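Local coordinates for protein succinate-semialdehyde dehydrogenase (Synechococcus sp., PDB 4ITA) that catalyses the oxidation of succinic semialdehyde to succinate with a nicotinamide cofactor, here captured as a covalent adduct in the active site, at residues Pro131-Phe136 with Glu361-Val366; Ser263-Lys268 with Gly417-Asp422; Asp314-Val319 with Tyr341-Thr346. All blocks are in the same frame, centred on the assembly; numbering follows the deposited sequence.

Contact 1. Residues Pro131-Phe136 with Glu361-Val366; sequences PWNFPF and ELFAPV. With NDP (NADPH dihydro-nicotinamide-adenine-dinucleotide phosphate), chain C; EDO (1,2-ethanediol), chain I; EDO (1,2-ethanediol), chain O.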
loop_
_atom_site.group_PDB
_atom_site.type_symbol
_atom_site.label_atom_id
_atom_site.label_comp_id
_atom_site.label_asym_id
_atom_site.label_seq_id
_atom_site.Cartn_x
_atom_site.Cartn_y
_atom_site.Cartn_z
ATOM N N PRO A 131 8.964 14.714 -9.381
ATOM C CA PRO A 131 9.761 15.905 -9.074
ATOM C C PRO A 131 10.783 16.262 -10.158
ATOM O O PRO A 131 11.085 15.449 -11.037
ATOM C CB PRO A 131 10.493 15.487 -7.802
ATOM C CG PRO A 131 10.806 14.062 -8.069
ATOM C CD PRO A 131 9.592 13.500 -8.823
ATOM N N TRP A 132 11.336 17.471 -10.077
ATOM C CA TRP A 132 12.271 17.925 -11.093
ATOM C C TRP A 132 13.673 17.328 -10.969
ATOM O O TRP A 132 14.468 17.486 -11.882
ATOM C CB TRP A 132 12.352 19.462 -11.132
ATOM C CG TRP A 132 12.568 20.094 -9.783
ATOM C CD1 TRP A 132 11.633 20.753 -9.037
ATOM C CD2 TRP A 132 13.785 20.122 -9.014
ATOM N NE1 TRP A 132 12.186 21.190 -7.862
ATOM C CE2 TRP A 132 13.500 20.811 -7.819
ATOM C CE3 TRP A 132 15.080 19.643 -9.225
ATOM C CZ2 TRP A 132 14.467 21.024 -6.830
ATOM C CZ3 TRP A 132 16.039 19.844 -8.230
ATOM C CH2 TRP A 132 15.723 20.530 -7.053
ATOM N N ASN A 133 14.004 16.662 -9.862
ATOM C CA ASN A 133 15.421 16.337 -9.643
ATOM C C ASN A 133 15.997 15.243 -10.536
ATOM O O ASN A 133 17.170 15.298 -10.901
ATOM C CB ASN A 133 15.761 16.134 -8.158
ATOM C CG ASN A 133 15.195 14.862 -7.584
ATOM O OD1 ASN A 133 14.143 14.375 -8.004
ATOM N ND2 ASN A 133 15.896 14.309 -6.599
ATOM N N PHE A 134 15.172 14.264 -10.899
ATOM C CA PHE A 134 15.563 13.262 -11.888
ATOM C C PHE A 134 14.398 13.180 -12.852
ATOM O O PHE A 134 13.584 12.256 -12.787
ATOM C CB PHE A 134 15.853 11.902 -11.241
ATOM C CG PHE A 134 17.074 11.900 -10.360
ATOM C CD1 PHE A 134 16.960 12.079 -8.991
ATOM C CD2 PHE A 134 18.334 11.721 -10.905
ATOM C CE1 PHE A 134 18.091 12.078 -8.174
ATOM C CE2 PHE A 134 19.472 11.718 -10.094
ATOM C CZ PHE A 134 19.344 11.900 -8.729
ATOM N N PRO A 135 14.298 14.174 -13.742
ATOM C CA PRO A 135 13.057 14.393 -14.490
ATOM C C PRO A 135 12.752 13.329 -15.541
ATOM O O PRO A 135 11.604 13.249 -15.979
ATOM C CB PRO A 135 13.275 15.768 -15.132
ATOM C CG PRO A 135 14.767 15.868 -15.288
ATOM C CD PRO A 135 15.348 15.149 -14.096
ATOM N N PHE A 136 13.748 12.537 -15.943
ATOM C CA PHE A 136 13.510 11.384 -16.816
ATOM C C PHE A 136 13.451 10.090 -16.010
ATOM O O PHE A 136 12.482 9.334 -16.106
ATOM C CB PHE A 136 14.607 11.266 -17.887
ATOM C CG PHE A 136 14.321 12.033 -19.154
ATOM C CD1 PHE A 136 14.108 13.406 -19.121
ATOM C CD2 PHE A 136 14.299 11.387 -20.383
ATOM C CE1 PHE A 136 13.862 14.116 -20.291
ATOM C CE2 PHE A 136 14.055 12.088 -21.556
ATOM C CZ PHE A 136 13.832 13.453 -21.508
ATOM N N GLU A 361 15.945 18.007 5.737
ATOM C CA GLU A 361 16.643 17.573 4.538
ATOM C C GLU A 361 17.384 18.739 3.911
ATOM O O GLU A 361 16.801 19.802 3.678
ATOM C CB GLU A 361 15.668 16.982 3.516
ATOM C CG GLU A 361 16.363 16.548 2.228
ATOM C CD GLU A 361 15.448 15.830 1.255
ATOM O OE1 GLU A 361 14.289 16.265 1.096
ATOM O OE2 GLU A 361 15.899 14.839 0.638
ATOM N N LEU A 362 18.672 18.539 3.653
ATOM C CA LEU A 362 19.480 19.545 2.977
ATOM C C LEU A 362 19.618 19.161 1.508
ATOM O O LEU A 362 20.413 18.293 1.147
ATOM C CB LEU A 362 20.846 19.689 3.654
ATOM C CG LEU A 362 20.838 20.111 5.127
ATOM C CD1 LEU A 362 22.257 20.396 5.595
ATOM C CD2 LEU A 362 19.925 21.312 5.365
ATOM N N PHE A 363 18.818 19.813 0.674
ATOM C CA PHE A 363 18.663 19.431 -0.726
ATOM C C PHE A 363 19.561 20.324 -1.572
ATOM O O PHE A 363 19.095 21.131 -2.368
ATOM C CB PHE A 363 17.190 19.576 -1.128
ATOM C CG PHE A 363 16.736 18.585 -2.165
ATOM C CD1 PHE A 363 16.847 17.223 -1.941
ATOM C CD2 PHE A 363 16.172 19.020 -3.352
ATOM C CE1 PHE A 363 16.417 16.314 -2.894
ATOM C CE2 PHE A 363 15.734 18.117 -4.307
ATOM C CZ PHE A 363 15.855 16.767 -4.075
ATOM N N ALA A 364 20.865 20.157 -1.376
ATOM C CA ALA A 364 21.901 21.040 -1.885
ATOM C C ALA A 364 23.211 20.398 -1.431
ATOM O O ALA A 364 23.189 19.512 -0.580
ATOM C CB ALA A 364 21.737 22.429 -1.270
ATOM N N PRO A 365 24.363 20.837 -1.973
ATOM C CA PRO A 365 25.598 20.108 -1.646
ATOM C C PRO A 365 26.205 20.531 -0.311
ATOM O O PRO A 365 27.328 21.048 -0.265
ATOM C CB PRO A 365 26.529 20.474 -2.803
ATOM C CG PRO A 365 26.091 21.858 -3.195
ATOM C CD PRO A 365 24.588 21.872 -3.004
ATOM N N VAL A 366 25.458 20.298 0.764
ATOM C CA VAL A 366 25.816 20.769 2.096
ATOM C C VAL A 366 25.871 19.576 3.037
ATOM O O VAL A 366 24.843 18.957 3.330
ATOM C CB VAL A 366 24.786 21.804 2.619
ATOM C CG1 VAL A 366 25.157 22.296 4.025
ATOM C CG2 VAL A 366 24.667 22.971 1.650
HETATM P PA NDP C . 7.783 18.995 -4.226
HETATM O O1A NDP C . 7.089 18.036 -3.302
HETATM O O2A NDP C . 7.658 20.476 -3.999
HETATM O O5B NDP C . 7.284 18.704 -5.718
HETATM C C5B NDP C . 7.240 17.380 -6.264
HETATM C C4B NDP C . 6.018 17.205 -7.161
HETATM O O4B NDP C . 4.838 17.313 -6.359
HETATM C C3B NDP C . 5.882 18.288 -8.224
HETATM O O3B NDP C . 5.233 17.726 -9.372
HETATM C C2B NDP C . 4.954 19.291 -7.564
HETATM O O2B NDP C . 4.235 20.096 -8.488
HETATM C C1B NDP C . 4.001 18.345 -6.887
HETATM N N9A NDP C . 3.273 18.903 -5.738
HETATM C C8A NDP C . 3.720 19.758 -4.797
HETATM N N7A NDP C . 2.747 19.996 -3.884
HETATM C C5A NDP C . 1.677 19.265 -4.235
HETATM C C6A NDP C . 0.316 19.039 -3.724
HETATM N N6A NDP C . -0.095 19.666 -2.603
HETATM N N1A NDP C . -0.476 18.195 -4.411
HETATM C C2A NDP C . -0.073 17.563 -5.523
HETATM N N3A NDP C . 1.148 17.723 -6.052
HETATM C C4A NDP C . 2.034 18.545 -5.454
HETATM O O3 NDP C . 9.326 18.483 -4.214
HETATM P PN NDP C . 10.756 19.243 -4.344
HETATM O O1N NDP C . 10.774 20.540 -3.566
HETATM O O2N NDP C . 11.143 19.215 -5.797
HETATM O O5D NDP C . 11.709 18.208 -3.559
HETATM C C5D NDP C . 11.941 16.905 -4.078
HETATM C C4D NDP C . 11.727 15.875 -2.984
HETATM O O4D NDP C . 11.558 14.575 -3.568
HETATM C C3D NDP C . 12.907 15.758 -2.040
HETATM O O3D NDP C . 12.448 15.646 -0.688
HETATM C C2D NDP C . 13.572 14.491 -2.541
HETATM O O2D NDP C . 14.389 13.914 -1.521
HETATM C C1D NDP C . 12.374 13.626 -2.877
HETATM N N1N NDP C . 12.782 12.519 -3.753
HETATM C C2N NDP C . 12.379 11.264 -3.492
HETATM C C3N NDP C . 13.101 10.183 -3.995
HETATM C C7N NDP C . 12.665 8.768 -3.752
HETATM O O7N NDP C . 12.662 7.988 -4.702
HETATM N N7N NDP C . 12.301 8.389 -2.530
HETATM C C4N NDP C . 14.363 10.397 -4.796
HETATM C C5N NDP C . 14.355 11.735 -5.376
HETATM C C6N NDP C . 13.565 12.742 -4.829
HETATM P P2B NDP C . 4.671 21.610 -8.804
HETATM O O1X NDP C . 3.626 22.037 -9.793
HETATM O O2X NDP C . 4.593 22.367 -7.499
HETATM O O3X NDP C . 6.049 21.589 -9.393
HETATM C C1 EDO I . 15.197 22.689 1.126
HETATM O O1 EDO I . 15.093 21.329 1.589
HETATM C C2 EDO I . 16.614 22.952 0.620
HETATM O O2 EDO I . 17.531 22.233 1.445
HETATM C C1 EDO O . 13.412 18.954 -0.802
HETATM O O1 EDO O . 13.636 18.827 0.611
HETATM C C2 EDO O . 13.170 20.404 -1.201
HETATM O O2 EDO O . 11.779 20.707 -1.033
#
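The rim of the F363 ring meets W132 and N133 side by side. W132 CH2 lies 3.7 Å from F363 CE2, an oblique aromatic pair with planes at 65°, while N133 ND2 reaches F363 CZ at 3.5 Å, near the plane of the phenyl. Over one face of F363 lie the nicotinamide ribose, through NDP C3D, and an ethanediol. A lysine in place of F363 would probably strip W132 CH2 of its aromatic partner, N133 ND2 of the ring rim beside it and the ribose of packing on one side. E361, its CG anti to the backbone N (chi1 179°) and its chain extended, grips that ribose with both carboxylate oxygens: OE1 accepts from NDP O3D at 2.6 Å and OE2 from NDP O2D at 2.8 Å. The N133 amide lies against the nicotinamide, ND2 3.2 Å from NDP C5N, and gives its hydrogen bond to Q262 O. In other aldehyde dehydrogenases the asparagine of the PWNFP sequence lines the oxyanion hole, and N133 probably does likewise. Segment 131-136 links strand 115-129 to helix 137-149, whereas 361-366 runs into strand 366-372; helix 309-325 touches both, through I311 on W132 and I315 on A364.

Contact 2. Residues Ser263-Lys268 with Gly417-Asp422; sequences SCIAAK and GMVKSD. With NDP (NADPH dihydro-nicotinamide-adenine-dinucleotide phosphate), chain C; EDO (1,2-ethanediol), chain R.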
loop_
_atom_site.group_PDB
_atom_site.type_symbol
_atom_site.label_atom_id
_atom_site.label_comp_id
_atom_site.label_asym_id
_atom_site.label_seq_id
_atom_site.Cartn_x
_atom_site.Cartn_y
_atom_site.Cartn_z
ATOM N N SER A 263 19.481 15.063 -4.299
ATOM C CA SER A 263 19.051 13.678 -4.382
ATOM C C SER A 263 18.501 13.223 -3.059
ATOM O O SER A 263 19.044 13.529 -1.994
ATOM C CB SER A 263 20.193 12.757 -4.778
ATOM O OG SER A 263 19.733 11.411 -4.743
ATOM N N CYS A 264 17.424 12.461 -3.125
ATOM C CA CYS A 264 16.821 11.879 -1.944
ATOM C C CYS A 264 17.768 10.940 -1.191
ATOM O O CYS A 264 17.650 10.795 0.022
ATOM C CB CYS A 264 15.547 11.136 -2.346
ATOM S SG CYS A 264 15.791 9.891 -3.646
ATOM N N ILE A 265 18.682 10.301 -1.922
ATOM C CA ILE A 265 19.645 9.367 -1.336
ATOM C C ILE A 265 21.066 9.923 -1.362
ATOM O O ILE A 265 22.038 9.163 -1.330
ATOM C CB ILE A 265 19.624 7.970 -2.021
ATOM C CG1 ILE A 265 19.722 8.108 -3.545
ATOM C CG2 ILE A 265 18.376 7.179 -1.622
ATOM C CD1 ILE A 265 19.897 6.785 -4.296
ATOM N N ALA A 266 21.190 11.243 -1.405
ATOM C CA ALA A 266 22.475 11.864 -1.145
ATOM C C ALA A 266 22.942 11.452 0.247
ATOM O O ALA A 266 22.127 11.239 1.158
ATOM C CB ALA A 266 22.363 13.369 -1.220
ATOM N N ALA A 267 24.256 11.349 0.420
ATOM C CA ALA A 267 24.835 11.284 1.757
ATOM C C ALA A 267 24.696 12.677 2.372
ATOM O O ALA A 267 25.347 13.616 1.917
ATOM C CB ALA A 267 26.296 10.888 1.676
ATOM N N LYS A 268 23.849 12.821 3.385
ATOM C CA LYS A 268 23.587 14.140 3.960
ATOM C C LYS A 268 24.234 14.371 5.331
ATOM O O LYS A 268 24.631 15.491 5.651
ATOM C CB LYS A 268 22.079 14.434 3.995
ATOM C CG LYS A 268 21.413 14.329 2.623
ATOM C CD LYS A 268 20.149 15.183 2.508
ATOM C CE LYS A 268 19.577 15.146 1.081
ATOM N NZ LYS A 268 18.657 13.986 0.825
ATOM N N GLY A 417 29.785 1.055 0.151
ATOM C CA GLY A 417 29.428 1.696 -1.100
ATOM C C GLY A 417 28.381 2.754 -0.840
ATOM O O GLY A 417 27.736 2.736 0.209
ATOM N N MET A 418 28.203 3.674 -1.781
ATOM C CA MET A 418 27.129 4.653 -1.674
ATOM C C MET A 418 25.798 4.039 -2.077
ATOM O O MET A 418 25.733 3.165 -2.942
ATOM C CB MET A 418 27.406 5.907 -2.522
ATOM C CG MET A 418 27.654 5.676 -4.020
ATOM S SD MET A 418 27.901 7.222 -4.989
ATOM C CE MET A 418 26.195 7.675 -5.197
ATOM N N VAL A 419 24.730 4.503 -1.445
ATOM C CA VAL A 419 23.394 4.073 -1.823
ATOM C C VAL A 419 23.127 4.493 -3.265
ATOM O O VAL A 419 23.418 5.630 -3.655
ATOM C CB VAL A 419 22.335 4.683 -0.876
ATOM C CG1 VAL A 419 20.930 4.266 -1.280
ATOM C CG2 VAL A 419 22.603 4.268 0.559
ATOM N N LYS A 420 22.601 3.562 -4.055
ATOM C CA LYS A 420 22.211 3.827 -5.437
ATOM C C LYS A 420 20.932 3.064 -5.710
ATOM O O LYS A 420 20.671 2.035 -5.089
ATOM C CB LYS A 420 23.281 3.350 -6.425
ATOM C CG LYS A 420 24.619 4.063 -6.348
ATOM C CD LYS A 420 25.547 3.591 -7.466
ATOM C CE LYS A 420 26.964 4.079 -7.250
ATOM N NZ LYS A 420 27.897 3.521 -8.279
ATOM N N SER A 421 20.133 3.554 -6.647
ATOM C CA SER A 421 19.018 2.754 -7.132
ATOM C C SER A 421 19.472 1.896 -8.317
ATOM O O SER A 421 20.369 2.269 -9.076
ATOM C CB SER A 421 17.827 3.633 -7.497
ATOM O OG SER A 421 18.187 4.607 -8.449
ATOM N N ASP A 422 18.855 0.731 -8.452
ATOM C CA ASP A 422 19.241 -0.265 -9.440
ATOM C C ASP A 422 17.944 -0.978 -9.783
ATOM O O ASP A 422 17.276 -1.466 -8.882
ATOM C CB ASP A 422 20.228 -1.239 -8.780
ATOM C CG ASP A 422 20.760 -2.310 -9.728
ATOM O OD1 ASP A 422 20.041 -2.746 -10.650
ATOM O OD2 ASP A 422 21.914 -2.746 -9.523
HETATM P PA NDP C . 7.783 18.995 -4.226
HETATM O O1A NDP C . 7.089 18.036 -3.302
HETATM O O2A NDP C . 7.658 20.476 -3.999
HETATM O O5B NDP C . 7.284 18.704 -5.718
HETATM C C5B NDP C . 7.240 17.380 -6.264
HETATM C C4B NDP C . 6.018 17.205 -7.161
HETATM O O4B NDP C . 4.838 17.313 -6.359
HETATM C C3B NDP C . 5.882 18.288 -8.224
HETATM O O3B NDP C . 5.233 17.726 -9.372
HETATM C C2B NDP C . 4.954 19.291 -7.564
HETATM O O2B NDP C . 4.235 20.096 -8.488
HETATM C C1B NDP C . 4.001 18.345 -6.887
HETATM N N9A NDP C . 3.273 18.903 -5.738
HETATM C C8A NDP C . 3.720 19.758 -4.797
HETATM N N7A NDP C . 2.747 19.996 -3.884
HETATM C C5A NDP C . 1.677 19.265 -4.235
HETATM C C6A NDP C . 0.316 19.039 -3.724
HETATM N N6A NDP C . -0.095 19.666 -2.603
HETATM N N1A NDP C . -0.476 18.195 -4.411
HETATM C C2A NDP C . -0.073 17.563 -5.523
HETATM N N3A NDP C . 1.148 17.723 -6.052
HETATM C C4A NDP C . 2.034 18.545 -5.454
HETATM O O3 NDP C . 9.326 18.483 -4.214
HETATM P PN NDP C . 10.756 19.243 -4.344
HETATM O O1N NDP C . 10.774 20.540 -3.566
HETATM O O2N NDP C . 11.143 19.215 -5.797
HETATM O O5D NDP C . 11.709 18.208 -3.559
HETATM C C5D NDP C . 11.941 16.905 -4.078
HETATM C C4D NDP C . 11.727 15.875 -2.984
HETATM O O4D NDP C . 11.558 14.575 -3.568
HETATM C C3D NDP C . 12.907 15.758 -2.040
HETATM O O3D NDP C . 12.448 15.646 -0.688
HETATM C C2D NDP C . 13.572 14.491 -2.541
HETATM O O2D NDP C . 14.389 13.914 -1.521
HETATM C C1D NDP C . 12.374 13.626 -2.877
HETATM N N1N NDP C . 12.782 12.519 -3.753
HETATM C C2N NDP C . 12.379 11.264 -3.492
HETATM C C3N NDP C . 13.101 10.183 -3.995
HETATM C C7N NDP C . 12.665 8.768 -3.752
HETATM O O7N NDP C . 12.662 7.988 -4.702
HETATM N N7N NDP C . 12.301 8.389 -2.530
HETATM C C4N NDP C . 14.363 10.397 -4.796
HETATM C C5N NDP C . 14.355 11.735 -5.376
HETATM C C6N NDP C . 13.565 12.742 -4.829
HETATM P P2B NDP C . 4.671 21.610 -8.804
HETATM O O1X NDP C . 3.626 22.037 -9.793
HETATM O O2X NDP C . 4.593 22.367 -7.499
HETATM O O3X NDP C . 6.049 21.589 -9.393
HETATM C C1 EDO R . 18.226 8.520 -7.636
HETATM O O1 EDO R . 18.667 7.201 -7.967
HETATM C C2 EDO R . 16.989 8.424 -6.754
HETATM O O2 EDO R . 15.914 7.819 -7.489
HETATM O O HOH W 1 24.327 7.840 -2.154
#
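One water is held between I265 and V419, giving hydrogen bonds to I265 O at 2.8 Å and to V419 O, also at 2.8 Å, so that both carbonyls are satisfied without a direct backbone bond. Beside this bridge the contact is apolar. I265 CG2 packs on V419 CG1 at 3.9 Å, the two side chains crossing at a slant. The other branch starts from the position between the backbone N and the carbonyl carbon (chi1 50°) and then extends, which carries CD1 alongside the 419-421 backbone to within 3.8 Å of V419 O. F427 touches both I265 and S421 and so covers the same patch.

The turn fixes the backbone from which I265 projects. In a type I turn from S263 to A266, S263 OG accepts from I265 N (3.2 Å, 150° at the hydrogen), an ST turn. S263 O takes two donors, A266 N and K268 NZ, the latter at 2.9 Å and in the carbonyl plane. On the far segment S421 OG donates to an ethanediol O1 at 2.7 Å; W137 NE1 holds the same molecule, which lies close to C264 and may mark the substrate pocket.

This turn presents C264, which corresponds to the nucleophilic cysteine of the aldehyde dehydrogenase family. Its SG is covalently joined to NDP C4N, 1.9 Å away, the carbon that carries hydride in catalysis. Such an adduct occupies the thiol, consistent with a cofactor-dependent protection of the cysteine against oxidation.

Contact 3. Residues Asp314-Val319 with Tyr341-Thr346; sequences DISRQV and YFYPPT. With EDO (1,2-ethanediol), chain I.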
loop_
_atom_site.group_PDB
_atom_site.type_symbol
_atom_site.label_atom_id
_atom_site.label_comp_id
_atom_site.label_asym_id
_atom_site.label_seq_id
_atom_site.Cartn_x
_atom_site.Cartn_y
_atom_site.Cartn_z
ATOM N N ASP A 314 15.967 28.544 0.328
ATOM C CA ASP A 314 15.775 27.626 1.443
ATOM C C ASP A 314 17.099 27.149 2.047
ATOM O O ASP A 314 17.289 27.232 3.264
ATOM C CB ASP A 314 14.900 26.431 1.042
ATOM C CG ASP A 314 13.448 26.810 0.815
ATOM O OD1 ASP A 314 13.032 27.917 1.220
ATOM O OD2 ASP A 314 12.718 25.983 0.232
ATOM N N ILE A 315 18.017 26.652 1.222
ATOM C CA ILE A 315 19.285 26.178 1.778
ATOM C C ILE A 315 20.084 27.326 2.403
ATOM O O ILE A 315 20.735 27.145 3.435
ATOM C CB ILE A 315 20.153 25.389 0.750
ATOM C CG1 ILE A 315 21.367 24.747 1.443
ATOM C CG2 ILE A 315 20.616 26.282 -0.401
ATOM C CD1 ILE A 315 21.032 23.617 2.414
ATOM N N SER A 316 20.014 28.508 1.800
ATOM C CA SER A 316 20.739 29.656 2.329
ATOM C C SER A 316 20.247 29.978 3.733
ATOM O O SER A 316 21.048 30.237 4.636
ATOM C CB SER A 316 20.580 30.875 1.415
ATOM O OG SER A 316 21.165 30.643 0.145
ATOM N N ARG A 317 18.929 29.944 3.913
ATOM C CA ARG A 317 18.328 30.196 5.218
ATOM C C ARG A 317 18.673 29.095 6.220
ATOM O O ARG A 317 19.042 29.383 7.362
ATOM C CB ARG A 317 16.807 30.350 5.102
ATOM C CG ARG A 317 16.142 30.652 6.443
ATOM C CD ARG A 317 14.621 30.485 6.405
ATOM N NE ARG A 317 14.207 29.205 5.827
ATOM C CZ ARG A 317 14.307 28.029 6.442
ATOM N NH1 ARG A 317 14.822 27.949 7.662
ATOM N NH2 ARG A 317 13.907 26.924 5.824
ATOM N N GLN A 318 18.554 27.833 5.805
ATOM C CA GLN A 318 18.867 26.715 6.692
ATOM C C GLN A 318 20.293 26.821 7.223
ATOM O O GLN A 318 20.542 26.664 8.424
ATOM C CB GLN A 318 18.703 25.375 5.977
ATOM C CG GLN A 318 17.273 24.972 5.676
ATOM C CD GLN A 318 17.223 23.720 4.831
ATOM O OE1 GLN A 318 17.735 23.697 3.715
ATOM N NE2 GLN A 318 16.621 22.663 5.363
ATOM N N VAL A 319 21.230 27.088 6.323
ATOM C CA VAL A 319 22.623 27.229 6.717
ATOM C C VAL A 319 22.826 28.454 7.609
ATOM O O VAL A 319 23.462 28.357 8.661
ATOM C CB VAL A 319 23.548 27.276 5.494
ATOM C CG1 VAL A 319 24.981 27.588 5.918
ATOM C CG2 VAL A 319 23.492 25.942 4.759
ATOM N N TYR A 341 21.403 30.127 -9.983
ATOM C CA TYR A 341 21.106 29.790 -8.593
ATOM C C TYR A 341 22.219 28.973 -7.929
ATOM O O TYR A 341 21.971 27.880 -7.416
ATOM C CB TYR A 341 19.773 29.039 -8.504
ATOM C CG TYR A 341 18.648 29.667 -9.296
ATOM C CD1 TYR A 341 18.405 31.035 -9.239
ATOM C CD2 TYR A 341 17.837 28.890 -10.115
ATOM C CE1 TYR A 341 17.378 31.608 -9.970
ATOM C CE2 TYR A 341 16.811 29.452 -10.846
ATOM C CZ TYR A 341 16.585 30.808 -10.768
ATOM O OH TYR A 341 15.561 31.364 -11.500
ATOM N N PHE A 342 23.436 29.512 -7.931
ATOM C CA PHE A 342 24.611 28.772 -7.489
ATOM C C PHE A 342 24.820 28.822 -5.981
ATOM O O PHE A 342 24.806 29.895 -5.371
ATOM C CB PHE A 342 25.866 29.273 -8.212
ATOM C CG PHE A 342 25.970 28.810 -9.640
ATOM C CD1 PHE A 342 25.474 29.585 -10.680
ATOM C CD2 PHE A 342 26.574 27.600 -9.942
ATOM C CE1 PHE A 342 25.573 29.156 -11.994
ATOM C CE2 PHE A 342 26.673 27.161 -11.248
ATOM C CZ PHE A 342 26.173 27.943 -12.278
ATOM N N TYR A 343 25.004 27.642 -5.398
ATOM C CA TYR A 343 25.386 27.485 -3.997
ATOM C C TYR A 343 26.563 26.511 -3.943
ATOM O O TYR A 343 26.521 25.454 -4.570
ATOM C CB TYR A 343 24.209 26.955 -3.172
ATOM C CG TYR A 343 24.369 27.206 -1.694
ATOM C CD1 TYR A 343 23.884 28.372 -1.117
ATOM C CD2 TYR A 343 25.020 26.296 -0.877
ATOM C CE1 TYR A 343 24.039 28.624 0.229
ATOM C CE2 TYR A 343 25.184 26.542 0.477
ATOM C CZ TYR A 343 24.689 27.705 1.022
ATOM O OH TYR A 343 24.848 27.939 2.368
ATOM N N PRO A 344 27.635 26.868 -3.218
ATOM C CA PRO A 344 28.865 26.069 -3.259
ATOM C C PRO A 344 28.815 24.846 -2.348
ATOM O O PRO A 344 28.056 24.835 -1.376
ATOM C CB PRO A 344 29.912 27.049 -2.724
ATOM C CG PRO A 344 29.152 27.852 -1.733
ATOM C CD PRO A 344 27.781 28.042 -2.347
ATOM N N PRO A 345 29.614 23.818 -2.664
ATOM C CA PRO A 345 29.826 22.720 -1.716
ATOM C C PRO A 345 30.159 23.275 -0.337
ATOM O O PRO A 345 31.004 24.163 -0.210
ATOM C CB PRO A 345 31.027 21.987 -2.313
ATOM C CG PRO A 345 30.873 22.207 -3.795
ATOM C CD PRO A 345 30.365 23.621 -3.919
ATOM N N THR A 346 29.485 22.754 0.680
ATOM C CA THR A 346 29.546 23.319 2.016
ATOM C C THR A 346 29.661 22.199 3.037
ATOM O O THR A 346 29.060 21.139 2.874
ATOM C CB THR A 346 28.280 24.155 2.303
ATOM O OG1 THR A 346 28.220 25.263 1.400
ATOM C CG2 THR A 346 28.252 24.683 3.738
HETATM C C1 EDO I . 15.197 22.689 1.126
HETATM O O1 EDO I . 15.093 21.329 1.589
HETATM C C2 EDO I . 16.614 22.952 0.620
HETATM O O2 EDO I . 17.531 22.233 1.445
#
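The helical segment 314-319 runs past the loop 341-346 with S316 and Y343 nearest, their CA atoms 8.1 Å apart, and V319 facing T346 one turn further on. Y343 fills the space between: its CG stands anti to the backbone N (chi1 -161°), which sends the ring out toward the helix. I315 CG2 sits over one face as a CH-pi contact, 4.1 Å from the centroid of the Y343 ring and 16° off its normal. P344 CD covers the opposite face, so the ring is clamped between hydrocarbon groups. Further along the helix V319 meets the phenol end from the opposite direction, with V319 CG2 3.4 Å from Y343 OH. S316 OG comes within 3.5 Å of Y343 CE1, obliquely to the ring, but spends its hydrogen bond on L312 O, one turn back in the same helix. In the loop T346 OG1 donates to P344 O at 2.8 Å, from 42° above the carbonyl plane, bracing the backbone behind the tyrosine. V366 of strand 366-372 touches I315, V319 and Y343 together. Across the interface, then, cohesion comes from dispersion and CH-pi contact around one tyrosine, while the nearby serine and threonine hydroxyls find backbone partners on their own sides.

From the N terminus the chain first passes 131-136, just after strand 115-129 of the cofactor-binding sheet, then 263-268 at the start of strand 267-273. Helix 309-325 follows, carrying 314-319. Contact 3 closes first, with 341-346 only 21 residues on. Segment 361-366 then returns to 131-136 to complete contact 1, and 417-422 finally meets 263-268 in contact 2. Contacts 1 and 2 therefore cross, and contact 3 falls within both loops. Contacts 1 and 2 share the cofactor and join directly through the E361-K268 salt bridge; contacts 1 and 3 meet where P365 O probably bonds T346 N, at the start of the neighbouring parallel strands 346-349 and 366-372 of the seven-stranded sheet.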